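Local structure of CocE/NonD family hydrolase (Staphylococcus aureus subsp. aureus COL, 3III) at residues I58-K63 against Q156-G161; V114-V119 against R311-F316; E280-K283 against E289-L292; F315-F318 against E322-N325; D317-L320 against D326-D329. The protein is a putative serine hydrolase of the CocE/NonD family, with an alpha/beta-hydrolase domain of the X-Pro dipeptidyl-peptidase type, that probably cleaves ester or amide bonds. One frame throughout, in Å; residues are numbered along the deposited sequence.

Contact 1 (I58-K63 against Q156-G161)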
# COMPACT_ATOMS: atom_id res chain seq x y z
N ILE A 58 12.04 21.80 10.61
CA ILE A 58 11.07 21.90 11.68
C ILE A 58 10.13 23.09 11.42
O ILE A 58 10.58 24.22 11.32
CB ILE A 58 11.75 22.19 13.04
CG1 ILE A 58 12.81 21.13 13.42
CG2 ILE A 58 10.69 22.35 14.18
CD1 ILE A 58 13.79 21.59 14.58
N PHE A 59 8.83 22.83 11.33
CA PHE A 59 7.84 23.89 11.22
C PHE A 59 7.12 23.95 12.54
O PHE A 59 6.60 22.91 13.02
CB PHE A 59 6.83 23.52 10.15
CG PHE A 59 7.40 23.45 8.74
CD1 PHE A 59 7.33 24.54 7.93
CD2 PHE A 59 8.02 22.28 8.27
CE1 PHE A 59 7.86 24.48 6.63
CE2 PHE A 59 8.53 22.19 7.00
CZ PHE A 59 8.45 23.29 6.17
N ARG A 60 7.08 25.13 13.13
CA ARG A 60 6.48 25.30 14.44
C ARG A 60 5.82 26.65 14.63
O ARG A 60 6.16 27.61 13.95
CB ARG A 60 7.50 25.01 15.52
CG ARG A 60 8.77 25.81 15.45
CD ARG A 60 9.78 25.36 16.52
NE ARG A 60 10.92 26.28 16.57
CZ ARG A 60 10.92 27.44 17.22
NH1 ARG A 60 9.87 27.84 17.90
NH2 ARG A 60 11.98 28.23 17.16
N PRO A 61 4.87 26.72 15.57
CA PRO A 61 4.24 27.98 15.84
C PRO A 61 5.25 29.04 16.30
O PRO A 61 6.24 28.75 16.98
CB PRO A 61 3.24 27.64 16.93
CG PRO A 61 3.02 26.21 16.81
CD PRO A 61 4.31 25.66 16.41
N ASN A 62 5.04 30.26 15.81
CA ASN A 62 5.85 31.38 16.22
C ASN A 62 5.39 31.89 17.59
O ASN A 62 4.84 32.99 17.70
CB ASN A 62 5.76 32.50 15.15
CG ASN A 62 6.63 33.65 15.46
OD1 ASN A 62 7.63 33.50 16.18
ND2 ASN A 62 6.27 34.84 14.95
N LYS A 63 5.63 31.07 18.61
CA LYS A 63 5.37 31.41 19.96
C LYS A 63 6.12 30.42 20.84
O LYS A 63 6.47 29.31 20.40
CB LYS A 63 3.86 31.42 20.27
CG LYS A 63 3.13 30.18 19.87
CD LYS A 63 1.64 30.21 20.24
CE LYS A 63 0.84 29.29 19.38
NZ LYS A 63 -0.45 28.97 19.94
N GLN A 156 13.09 18.30 22.69
CA GLN A 156 13.30 19.68 22.29
C GLN A 156 12.37 20.66 23.01
O GLN A 156 11.28 20.34 23.45
CB GLN A 156 13.13 19.81 20.79
CG GLN A 156 14.14 19.01 19.99
CD GLN A 156 15.54 19.10 20.52
OE1 GLN A 156 16.13 20.19 20.53
NE2 GLN A 156 16.08 17.96 21.00
N SER A 157 12.78 21.91 23.04
CA SER A 157 12.09 22.94 23.81
C SER A 157 10.63 23.12 23.34
O SER A 157 9.74 23.44 24.15
CB SER A 157 12.90 24.25 23.72
OG SER A 157 12.87 24.72 22.37
N TRP A 158 10.38 22.91 22.06
CA TRP A 158 9.04 23.07 21.50
C TRP A 158 8.17 21.81 21.55
O TRP A 158 7.08 21.79 20.97
CB TRP A 158 9.12 23.60 20.05
CG TRP A 158 10.33 23.02 19.24
CD1 TRP A 158 11.49 23.65 18.97
CD2 TRP A 158 10.45 21.70 18.70
NE1 TRP A 158 12.33 22.82 18.26
CE2 TRP A 158 11.72 21.62 18.09
CE3 TRP A 158 9.61 20.59 18.67
CZ2 TRP A 158 12.16 20.47 17.46
CZ3 TRP A 158 10.05 19.45 18.04
CH2 TRP A 158 11.31 19.40 17.42
N SER A 159 8.64 20.76 22.22
CA SER A 159 7.96 19.48 22.17
C SER A 159 7.31 19.16 23.50
O SER A 159 7.93 19.28 24.55
CB SER A 159 8.94 18.38 21.79
OG SER A 159 8.33 17.11 21.95
N ASN A 160 6.06 18.73 23.42
CA ASN A 160 5.34 18.27 24.60
C ASN A 160 5.67 16.83 24.96
O ASN A 160 5.03 16.26 25.85
CB ASN A 160 3.81 18.47 24.50
CG ASN A 160 3.10 17.40 23.60
OD1 ASN A 160 3.74 16.57 22.97
ND2 ASN A 160 1.78 17.44 23.56
N GLY A 161 6.61 16.22 24.23
CA GLY A 161 7.04 14.85 24.53
C GLY A 161 6.34 13.75 23.72
O GLY A 161 6.78 12.61 23.75
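W158 meets R60 and I58 with a single face of its indole, and this large, flat side chain accounts for about half of the 167 Å² buried between 58-63 and 156-161. R60 CD lies over the five-membered ring, 3.8 Å from its centroid, and comes closest at W158 CD1, 3.4 Å away. I58 lies over the six-membered ring, toward its rim: its CG2 stands 4.3 Å from that centroid, 21° off the normal, while CD1 reaches W158 CZ2 at 3.5 Å. The R60 CD and I58 CG2 approaches are CH-pi contacts; CD1 on CZ2 is plain apolar packing. No hydrogen bond joins the segments.

Arginine suits its place because the CD methylene packs on the indole and NE stays beside CD1, while the guanidinium is held by a salt bridge from NE to E41 on strand 36-47. With chi1 at 56°, CG sits between the backbone N and carbonyl carbon, and the extended chain brings CD over the ring. The guanidinium and indole planes are 8° apart. Isoleucine, on the same side of strand 53-60 two residues earlier, offers two branches to the aromatic surface. Q156 CB lies 3.5 Å above the opposite indole face.

W158 is held at the third position of a type I beta turn, closed by the bond from S159 N to Q156 O. An ST turn follows, in which S159 OG accepts from G161 N. The two successive turns carry the chain from helix 140-154 through the short strand 159-160 towards strand 162-168, packed against strands 53-60, 119-124 and 67-74 of the central alpha/beta-hydrolase sheet.

Contact 2 (V114-V119 against R311-F316)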
# COMPACT_ATOMS: atom_id res chain seq x y z
N VAL A 114 0.34 22.95 11.62
CA VAL A 114 0.89 24.00 12.46
C VAL A 114 -0.14 25.03 12.93
O VAL A 114 -0.10 25.42 14.08
CB VAL A 114 2.19 24.62 11.89
CG1 VAL A 114 2.70 25.69 12.83
CG2 VAL A 114 3.25 23.53 11.77
N PRO A 115 -1.09 25.45 12.11
CA PRO A 115 -2.12 26.37 12.61
C PRO A 115 -3.01 25.73 13.66
O PRO A 115 -3.64 26.42 14.44
CB PRO A 115 -2.92 26.71 11.38
CG PRO A 115 -1.94 26.58 10.29
CD PRO A 115 -1.13 25.37 10.64
N ASN A 116 -3.04 24.42 13.70
CA ASN A 116 -3.78 23.68 14.76
C ASN A 116 -2.88 23.42 16.00
O ASN A 116 -3.21 22.57 16.86
CB ASN A 116 -4.34 22.38 14.19
CG ASN A 116 -5.54 22.59 13.33
OD1 ASN A 116 -5.56 22.33 12.10
ND2 ASN A 116 -6.56 23.06 13.93
N ASP A 117 -1.78 24.16 16.12
CA ASP A 117 -0.86 24.08 17.26
C ASP A 117 -0.24 22.72 17.42
O ASP A 117 -0.16 22.17 18.55
CB ASP A 117 -1.54 24.50 18.59
CG ASP A 117 -2.12 25.93 18.50
OD1 ASP A 117 -1.28 26.81 18.28
OD2 ASP A 117 -3.36 26.15 18.63
N TYR A 118 0.27 22.22 16.31
CA TYR A 118 1.19 21.08 16.25
C TYR A 118 2.53 21.59 15.69
O TYR A 118 2.60 22.62 15.00
CB TYR A 118 0.71 19.99 15.30
CG TYR A 118 -0.39 19.15 15.79
CD1 TYR A 118 -0.14 17.89 16.35
CD2 TYR A 118 -1.72 19.60 15.72
CE1 TYR A 118 -1.18 17.11 16.82
CE2 TYR A 118 -2.77 18.80 16.19
CZ TYR A 118 -2.48 17.58 16.77
OH TYR A 118 -3.49 16.81 17.22
N VAL A 119 3.58 20.88 16.01
CA VAL A 119 4.86 21.04 15.33
C VAL A 119 4.91 19.97 14.21
O VAL A 119 4.39 18.89 14.38
CB VAL A 119 6.06 20.92 16.31
CG1 VAL A 119 7.40 20.69 15.57
CG2 VAL A 119 6.13 22.15 17.23
N ARG A 311 -10.00 13.54 10.29
CA ARG A 311 -9.95 12.23 10.96
C ARG A 311 -8.58 12.03 11.62
O ARG A 311 -8.48 11.66 12.81
CB ARG A 311 -10.28 11.13 9.93
CG ARG A 311 -10.21 9.67 10.46
CD ARG A 311 -10.11 8.65 9.33
NE ARG A 311 -10.88 9.01 8.16
CZ ARG A 311 -12.18 8.79 8.02
NH1 ARG A 311 -12.82 8.19 9.00
NH2 ARG A 311 -12.84 9.22 6.90
N GLN A 312 -7.54 12.30 10.85
CA GLN A 312 -6.13 12.25 11.34
C GLN A 312 -5.97 13.13 12.56
O GLN A 312 -5.33 12.74 13.55
CB GLN A 312 -5.13 12.68 10.28
CG GLN A 312 -4.99 11.80 9.01
CD GLN A 312 -4.24 12.52 7.89
OE1 GLN A 312 -3.20 13.15 8.12
NE2 GLN A 312 -4.73 12.40 6.67
N LYS A 313 -6.54 14.34 12.48
CA LYS A 313 -6.39 15.32 13.54
C LYS A 313 -7.17 14.87 14.80
O LYS A 313 -6.70 15.05 15.90
CB LYS A 313 -6.86 16.73 13.06
CG LYS A 313 -6.78 17.85 14.16
CD LYS A 313 -7.16 19.25 13.55
CE LYS A 313 -8.40 19.81 14.19
NZ LYS A 313 -8.31 19.90 15.76
N SER A 314 -8.34 14.26 14.62
CA SER A 314 -9.09 13.81 15.76
C SER A 314 -8.30 12.71 16.54
O SER A 314 -8.23 12.74 17.77
CB SER A 314 -10.49 13.33 15.35
OG SER A 314 -11.12 12.76 16.52
N PHE A 315 -7.67 11.82 15.79
CA PHE A 315 -6.84 10.73 16.35
C PHE A 315 -5.63 11.32 17.08
O PHE A 315 -5.37 10.97 18.23
CB PHE A 315 -6.42 9.83 15.20
CG PHE A 315 -5.44 8.74 15.53
CD1 PHE A 315 -5.80 7.64 16.31
CD2 PHE A 315 -4.15 8.79 15.01
CE1 PHE A 315 -4.89 6.61 16.55
CE2 PHE A 315 -3.23 7.77 15.25
CZ PHE A 315 -3.61 6.66 16.04
N PHE A 316 -4.97 12.26 16.44
CA PHE A 316 -3.79 12.88 17.07
C PHE A 316 -4.16 13.81 18.24
O PHE A 316 -3.38 13.92 19.15
CB PHE A 316 -2.94 13.64 16.05
CG PHE A 316 -1.91 12.79 15.30
CD1 PHE A 316 -1.69 11.45 15.57
CD2 PHE A 316 -1.17 13.38 14.26
CE1 PHE A 316 -0.73 10.71 14.84
CE2 PHE A 316 -0.18 12.69 13.60
CZ PHE A 316 0.03 11.33 13.87
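Y118 and N116, in the loop that leads into strand 119-124, pack against F316 and K313 of helix 306-319, one of the helices flanking the central sheet of the alpha/beta-hydrolase fold. The tyrosine reaches the helix with the end of its ring: OH comes within 3.4 Å of F316 CB, and CE1 lies 4.0 Å from the same CB. The approach is oblique, and the F316 ring itself leads away towards A188 and I190 of strand 186-192. A long, rigid side chain suits this position because it spans the gap between loop and helix and delivers a polar group at its far end.

Beside it, the side chains of K313 and N116 cross at about a right angle, with K313 CD 3.7 Å from N116 CG. The lysine leaves the helix with CG anti to the backbone N (chi1 178°) and then bends at chi3 and chi4.

The second shell explains both placements. D317, one turn beyond K313, makes a salt bridge through OD2 to K313 NZ and takes a hydrogen bond from Y118 through OD1, while W113 meets the Y118 ring edge-to-face. The main chain is fixed too: D117 N donates to V114 O at 2.9 Å.

Contact 3 (E280-K283 against E289-L292)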
# COMPACT_ATOMS: atom_id res chain seq x y z
N GLU A 280 -2.08 -6.24 6.37
CA GLU A 280 -1.24 -7.03 7.27
C GLU A 280 -0.84 -6.25 8.52
O GLU A 280 -0.82 -6.82 9.65
CB GLU A 280 0.01 -7.62 6.62
CG GLU A 280 -0.23 -8.80 5.65
CD GLU A 280 -1.18 -9.87 6.18
OE1 GLU A 280 -0.95 -10.30 7.33
OE2 GLU A 280 -2.13 -10.27 5.46
N GLY A 281 -0.52 -4.96 8.33
CA GLY A 281 -0.08 -4.12 9.45
C GLY A 281 -1.18 -3.99 10.46
O GLY A 281 -0.98 -4.16 11.67
N PHE A 282 -2.38 -3.68 9.96
CA PHE A 282 -3.52 -3.54 10.87
C PHE A 282 -3.82 -4.84 11.59
O PHE A 282 -4.07 -4.84 12.80
CB PHE A 282 -4.75 -3.05 10.14
CG PHE A 282 -5.98 -3.01 11.00
CD1 PHE A 282 -6.14 -2.03 11.97
CD2 PHE A 282 -6.92 -4.02 10.91
CE1 PHE A 282 -7.29 -2.01 12.82
CE2 PHE A 282 -8.04 -4.02 11.72
CZ PHE A 282 -8.25 -3.02 12.68
N LYS A 283 -3.80 -5.94 10.86
CA LYS A 283 -4.18 -7.24 11.42
C LYS A 283 -3.19 -7.72 12.47
O LYS A 283 -3.61 -8.18 13.49
CB LYS A 283 -4.34 -8.34 10.36
CG LYS A 283 -5.51 -8.18 9.40
CD LYS A 283 -5.67 -9.37 8.46
CE LYS A 283 -4.45 -9.62 7.58
NZ LYS A 283 -4.58 -10.70 6.53
N GLU A 289 -5.03 -0.36 20.74
CA GLU A 289 -5.86 0.73 20.26
C GLU A 289 -5.51 0.92 18.77
O GLU A 289 -4.49 1.52 18.46
CB GLU A 289 -5.55 2.00 21.06
CG GLU A 289 -5.79 1.84 22.58
CD GLU A 289 -5.48 3.11 23.40
OE1 GLU A 289 -4.32 3.35 23.81
OE2 GLU A 289 -6.40 3.84 23.68
N LYS A 290 -6.31 0.34 17.89
CA LYS A 290 -6.04 0.41 16.46
C LYS A 290 -7.32 0.52 15.65
O LYS A 290 -8.36 -0.04 16.02
CB LYS A 290 -5.18 -0.77 16.04
CG LYS A 290 -5.77 -2.15 16.30
CD LYS A 290 -4.91 -3.24 15.59
CE LYS A 290 -5.42 -4.62 15.86
NZ LYS A 290 -4.51 -5.73 15.28
N TRP A 291 -7.22 1.27 14.55
CA TRP A 291 -8.34 1.53 13.65
C TRP A 291 -7.89 1.39 12.23
O TRP A 291 -6.74 1.71 11.89
CB TRP A 291 -8.87 2.96 13.88
CG TRP A 291 -9.57 3.09 15.20
CD1 TRP A 291 -10.91 2.96 15.44
CD2 TRP A 291 -8.96 3.33 16.48
NE1 TRP A 291 -11.16 3.09 16.78
CE2 TRP A 291 -9.98 3.30 17.44
CE3 TRP A 291 -7.64 3.53 16.90
CZ2 TRP A 291 -9.74 3.52 18.81
CZ3 TRP A 291 -7.41 3.76 18.30
CH2 TRP A 291 -8.45 3.73 19.20
N LEU A 292 -8.81 1.02 11.36
CA LEU A 292 -8.52 0.88 9.95
C LEU A 292 -9.57 1.64 9.13
O LEU A 292 -10.79 1.54 9.39
CB LEU A 292 -8.55 -0.63 9.58
CG LEU A 292 -8.50 -1.02 8.12
CD1 LEU A 292 -7.15 -0.62 7.55
CD2 LEU A 292 -8.76 -2.59 7.95
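Helix 275-284 and strand 290-295 are the last two elements of a beta-alpha-beta unit that begins with strand 262-267, and their contact is built round the ring of F282. This phenylalanine is sandwiched between K290 and L292, two residues on the same side of the strand. L292 CB stands over the centre of one face, 3.6 Å from the ring centroid and 9° off the normal, while CD2 approaches CD2 of F282 at 3.8 Å. K290 CE stands over the opposite face, while its CG passes the rim 3.8 Å from F282 CE1. The backbone between them meets the rim, with K290 C and W291 N lying in the ring plane at its edge. F282 has CG anti to its backbone N (chi1 175°), which throws the ring from the helix onto the strand.

K290 serves two purposes. Its CE lies over the aromatic face, and its extended chain brings NZ to F282 O at 2.7 Å, a hydrogen bond with a C=O...N angle of 160°. NZ also bonds to A285 O, so the ammonium gathers carbonyl oxygens at the C-terminal end of the helix, where the helix dipole would favour a positive charge. The attraction of NZ to the F282 ring is at most weak, 5.1 Å from the centroid.

On the helix itself, K283 NZ pairs with E280 OE2 in a salt bridge of 2.7 Å. W291 points the other way, towards F315 and Y319 of helix 306-319. Helices thus cover both faces of strand 290-295, the three-layered alpha-beta-alpha build of an alpha/beta-hydrolase.

Contact 4 (F315-F318 against E322-N325)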
# COMPACT_ATOMS: atom_id res chain seq x y z
N PHE A 315 -7.67 11.82 15.79
CA PHE A 315 -6.84 10.73 16.35
C PHE A 315 -5.63 11.32 17.08
O PHE A 315 -5.37 10.97 18.23
CB PHE A 315 -6.42 9.83 15.20
CG PHE A 315 -5.44 8.74 15.53
CD1 PHE A 315 -5.80 7.64 16.31
CD2 PHE A 315 -4.15 8.79 15.01
CE1 PHE A 315 -4.89 6.61 16.55
CE2 PHE A 315 -3.23 7.77 15.25
CZ PHE A 315 -3.61 6.66 16.04
N PHE A 316 -4.97 12.26 16.44
CA PHE A 316 -3.79 12.88 17.07
C PHE A 316 -4.16 13.81 18.24
O PHE A 316 -3.38 13.92 19.15
CB PHE A 316 -2.94 13.64 16.05
CG PHE A 316 -1.91 12.79 15.30
CD1 PHE A 316 -1.69 11.45 15.57
CD2 PHE A 316 -1.17 13.38 14.26
CE1 PHE A 316 -0.73 10.71 14.84
CE2 PHE A 316 -0.18 12.69 13.60
CZ PHE A 316 0.03 11.33 13.87
N ASP A 317 -5.31 14.49 18.19
CA ASP A 317 -5.72 15.31 19.31
C ASP A 317 -5.93 14.40 20.52
O ASP A 317 -5.59 14.76 21.68
CB ASP A 317 -7.04 16.05 19.04
CG ASP A 317 -6.92 17.21 18.08
OD1 ASP A 317 -5.80 17.69 17.75
OD2 ASP A 317 -8.01 17.66 17.69
N PHE A 318 -6.48 13.19 20.28
CA PHE A 318 -6.63 12.24 21.41
C PHE A 318 -5.28 11.77 21.93
O PHE A 318 -5.05 11.78 23.13
CB PHE A 318 -7.49 11.06 21.00
CG PHE A 318 -7.91 10.18 22.13
CD1 PHE A 318 -9.09 10.42 22.81
CD2 PHE A 318 -7.14 9.08 22.50
CE1 PHE A 318 -9.50 9.60 23.91
CE2 PHE A 318 -7.57 8.24 23.57
CZ PHE A 318 -8.75 8.51 24.25
N GLU A 322 -3.60 14.54 24.14
CA GLU A 322 -4.27 13.96 25.30
C GLU A 322 -5.60 14.62 25.64
O GLU A 322 -5.94 14.83 26.78
CB GLU A 322 -3.32 13.89 26.50
CG GLU A 322 -2.04 13.17 26.12
CD GLU A 322 -1.05 12.94 27.24
OE1 GLU A 322 -1.43 12.87 28.41
OE2 GLU A 322 0.12 12.74 26.95
N GLU A 323 -6.34 14.96 24.60
CA GLU A 323 -7.64 15.58 24.73
C GLU A 323 -8.71 14.50 24.82
O GLU A 323 -8.63 13.44 24.17
CB GLU A 323 -7.83 16.50 23.53
CG GLU A 323 -9.11 17.22 23.42
CD GLU A 323 -9.18 18.03 22.11
OE1 GLU A 323 -8.12 18.53 21.61
OE2 GLU A 323 -10.30 18.10 21.58
N ASN A 324 -9.68 14.71 25.71
CA ASN A 324 -10.72 13.74 25.90
C ASN A 324 -11.81 14.00 24.86
O ASN A 324 -12.88 14.50 25.17
CB ASN A 324 -11.28 13.82 27.32
CG ASN A 324 -10.28 13.29 28.39
OD1 ASN A 324 -9.47 12.40 28.12
ND2 ASN A 324 -10.33 13.85 29.59
N ASN A 325 -11.50 13.71 23.61
CA ASN A 325 -12.47 13.93 22.56
C ASN A 325 -13.17 12.58 22.36
O ASN A 325 -13.03 11.66 23.16
CB ASN A 325 -11.80 14.57 21.31
CG ASN A 325 -10.86 13.61 20.58
OD1 ASN A 325 -10.79 12.43 20.90
ND2 ASN A 325 -10.08 14.15 19.63
O HOH W 1 -10.35 16.88 18.86
O HOH W 2 -6.92 11.54 25.53
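D317 and F318, on the last turns of helix 306-319, are met by the chain as it doubles back through 322-325. The tight part is backbone. E323 N donates to D317 O over 3.0 Å, at an N-H...O angle of 166°, and E322 CA brings its hydrogen to F318 O, 3.2 Å away. E322 makes this return possible by leaving helical geometry with positive phi (57°). Close by, N325 OD1 sits at the edge of the F318 ring, near its plane and 3.3 Å from CD1, where the slightly positive C-H edge of the ring suits an oxygen. Asparagine suits the spot because both ends of its amide are used: OD1 accepts from W327 N, and ND2 donates to S314 O.

The outer side is looser and bridged by water. D317 and E323 lie side by side, their OD2 and OE1 4.0 Å apart, a like-charge approach that would be unfavourable if both are ionised. One water, donating to D317 OD2 and E323 OE2 while accepting from N325 ND2, probably eases it, as would the K313 ammonium on D317 OD2. A second water, lying over the centre of one F318 face, donates to F318 O and E323 O.

E322 OE2 bonds to N162. F315 and F316 turn away from the returning loop onto strand 186-192, so the helix lies between that strand and the loop, which runs on towards strand 333-338.

Contact 5 (D317-L320 against D326-D329)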
# COMPACT_ATOMS: atom_id res chain seq x y z
N ASP A 317 -5.31 14.49 18.19
CA ASP A 317 -5.72 15.31 19.31
C ASP A 317 -5.93 14.40 20.52
O ASP A 317 -5.59 14.76 21.68
CB ASP A 317 -7.04 16.05 19.04
CG ASP A 317 -6.92 17.21 18.08
OD1 ASP A 317 -5.80 17.69 17.75
OD2 ASP A 317 -8.01 17.66 17.69
N PHE A 318 -6.48 13.19 20.28
CA PHE A 318 -6.63 12.24 21.41
C PHE A 318 -5.28 11.77 21.93
O PHE A 318 -5.05 11.78 23.13
CB PHE A 318 -7.49 11.06 21.00
CG PHE A 318 -7.91 10.18 22.13
CD1 PHE A 318 -9.09 10.42 22.81
CD2 PHE A 318 -7.14 9.08 22.50
CE1 PHE A 318 -9.50 9.60 23.91
CE2 PHE A 318 -7.57 8.24 23.57
CZ PHE A 318 -8.75 8.51 24.25
N TYR A 319 -4.40 11.30 21.03
CA TYR A 319 -3.16 10.63 21.45
C TYR A 319 -1.98 11.56 21.71
O TYR A 319 -1.17 11.26 22.58
CB TYR A 319 -2.75 9.43 20.52
CG TYR A 319 -3.70 8.28 20.69
CD1 TYR A 319 -3.71 7.54 21.85
CD2 TYR A 319 -4.67 8.03 19.74
CE1 TYR A 319 -4.62 6.54 22.05
CE2 TYR A 319 -5.58 7.04 19.92
CZ TYR A 319 -5.57 6.29 21.08
OH TYR A 319 -6.53 5.33 21.30
N LEU A 320 -1.85 12.65 20.94
CA LEU A 320 -0.72 13.54 21.10
C LEU A 320 -1.05 14.75 21.97
O LEU A 320 -0.17 15.23 22.68
CB LEU A 320 -0.21 14.02 19.75
CG LEU A 320 0.16 12.93 18.74
CD1 LEU A 320 0.78 13.57 17.40
CD2 LEU A 320 1.18 11.93 19.35
N ASP A 326 -13.94 12.43 21.33
CA ASP A 326 -14.67 11.15 21.29
C ASP A 326 -14.03 10.18 20.30
O ASP A 326 -14.72 9.35 19.70
CB ASP A 326 -16.11 11.46 20.97
CG ASP A 326 -16.68 12.42 21.96
OD1 ASP A 326 -16.80 12.03 23.15
OD2 ASP A 326 -16.91 13.58 21.62
N TRP A 327 -12.71 10.26 20.17
CA TRP A 327 -12.03 9.43 19.11
C TRP A 327 -12.38 7.95 19.21
O TRP A 327 -12.62 7.28 18.20
CB TRP A 327 -10.48 9.56 19.12
CG TRP A 327 -9.91 8.55 18.25
CD1 TRP A 327 -9.37 7.39 18.63
CD2 TRP A 327 -9.95 8.54 16.83
NE1 TRP A 327 -9.05 6.63 17.53
CE2 TRP A 327 -9.38 7.33 16.41
CE3 TRP A 327 -10.37 9.46 15.87
CZ2 TRP A 327 -9.26 7.00 15.10
CZ3 TRP A 327 -10.25 9.12 14.55
CH2 TRP A 327 -9.66 7.91 14.17
N LYS A 328 -12.37 7.43 20.43
CA LYS A 328 -12.54 6.02 20.62
C LYS A 328 -13.96 5.53 20.34
O LYS A 328 -14.20 4.34 20.38
CB LYS A 328 -12.08 5.63 22.04
CG LYS A 328 -10.54 5.96 22.22
CD LYS A 328 -9.87 5.28 23.40
CE LYS A 328 -9.99 3.79 23.31
NZ LYS A 328 -9.11 3.05 24.26
N ASP A 329 -14.89 6.43 20.05
CA ASP A 329 -16.19 6.02 19.52
C ASP A 329 -16.07 5.46 18.08
O ASP A 329 -17.00 4.84 17.58
CB ASP A 329 -17.18 7.21 19.43
CG ASP A 329 -17.69 7.72 20.78
OD1 ASP A 329 -17.42 7.10 21.82
OD2 ASP A 329 -18.38 8.76 20.74
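After helix 306-319 a loop brings the chain back to a short 3-10 stretch that includes W327 and K328, with the CA atoms of F318 and W327 6.5 Å apart and no hydrogen bond across. F318 offers the helix side of an apolar contact. Its CB lies 3.8 Å from W327 CB, and K328 CG stands over one ring face, 4.2 Å from the centroid and 28° off the normal. K328 CD comes nearer still to the rim, 3.5 Å from F318 CZ. A lysine fits here because its methylenes can lie on the phenyl ring while NZ continues to a salt bridge with E289; the bend at chi3 (58°) turns the chain along that route.

Y319 adds a second aromatic surface. Its CE2 is 4.0 Å from W327 CD1, the two rings meeting obliquely with planes 73° apart. Its OH touches K328 CD at 3.9 Å and makes a weak hydrogen bond to E289 OE2, sharing that carboxylate with K328 NZ. F318 CD2 sits over the middle of the Y319 ring.

W327 lies between helix 306-319 and strand 290-295, its broad indole met edge-to-face by both F315 and W291, while Y319 reaches A188 of strand 186-192.

Contacts 2, 4 and 5 share helix 306-319 and crowd together, the centres of 4 and 5 only 4 Å apart and those of 2 and 4 about 9 Å. Contacts 1 and 3 lie towards different parts of the same central sheet, 29 Å between centres. Along the chain, contacts 1 and 2 interlock, contact 3 is nested within the loop closed by contact 2, contact 4 starts on the residues where contact 2 ends, and contact 5 starts on the same helix turn. Direct links join them: K63 to D117 between 1 and 2, and E289 to K328 between 3 and 5. One helix and its following loop thereby tie the early strands of the hydrolase domain to its later ones.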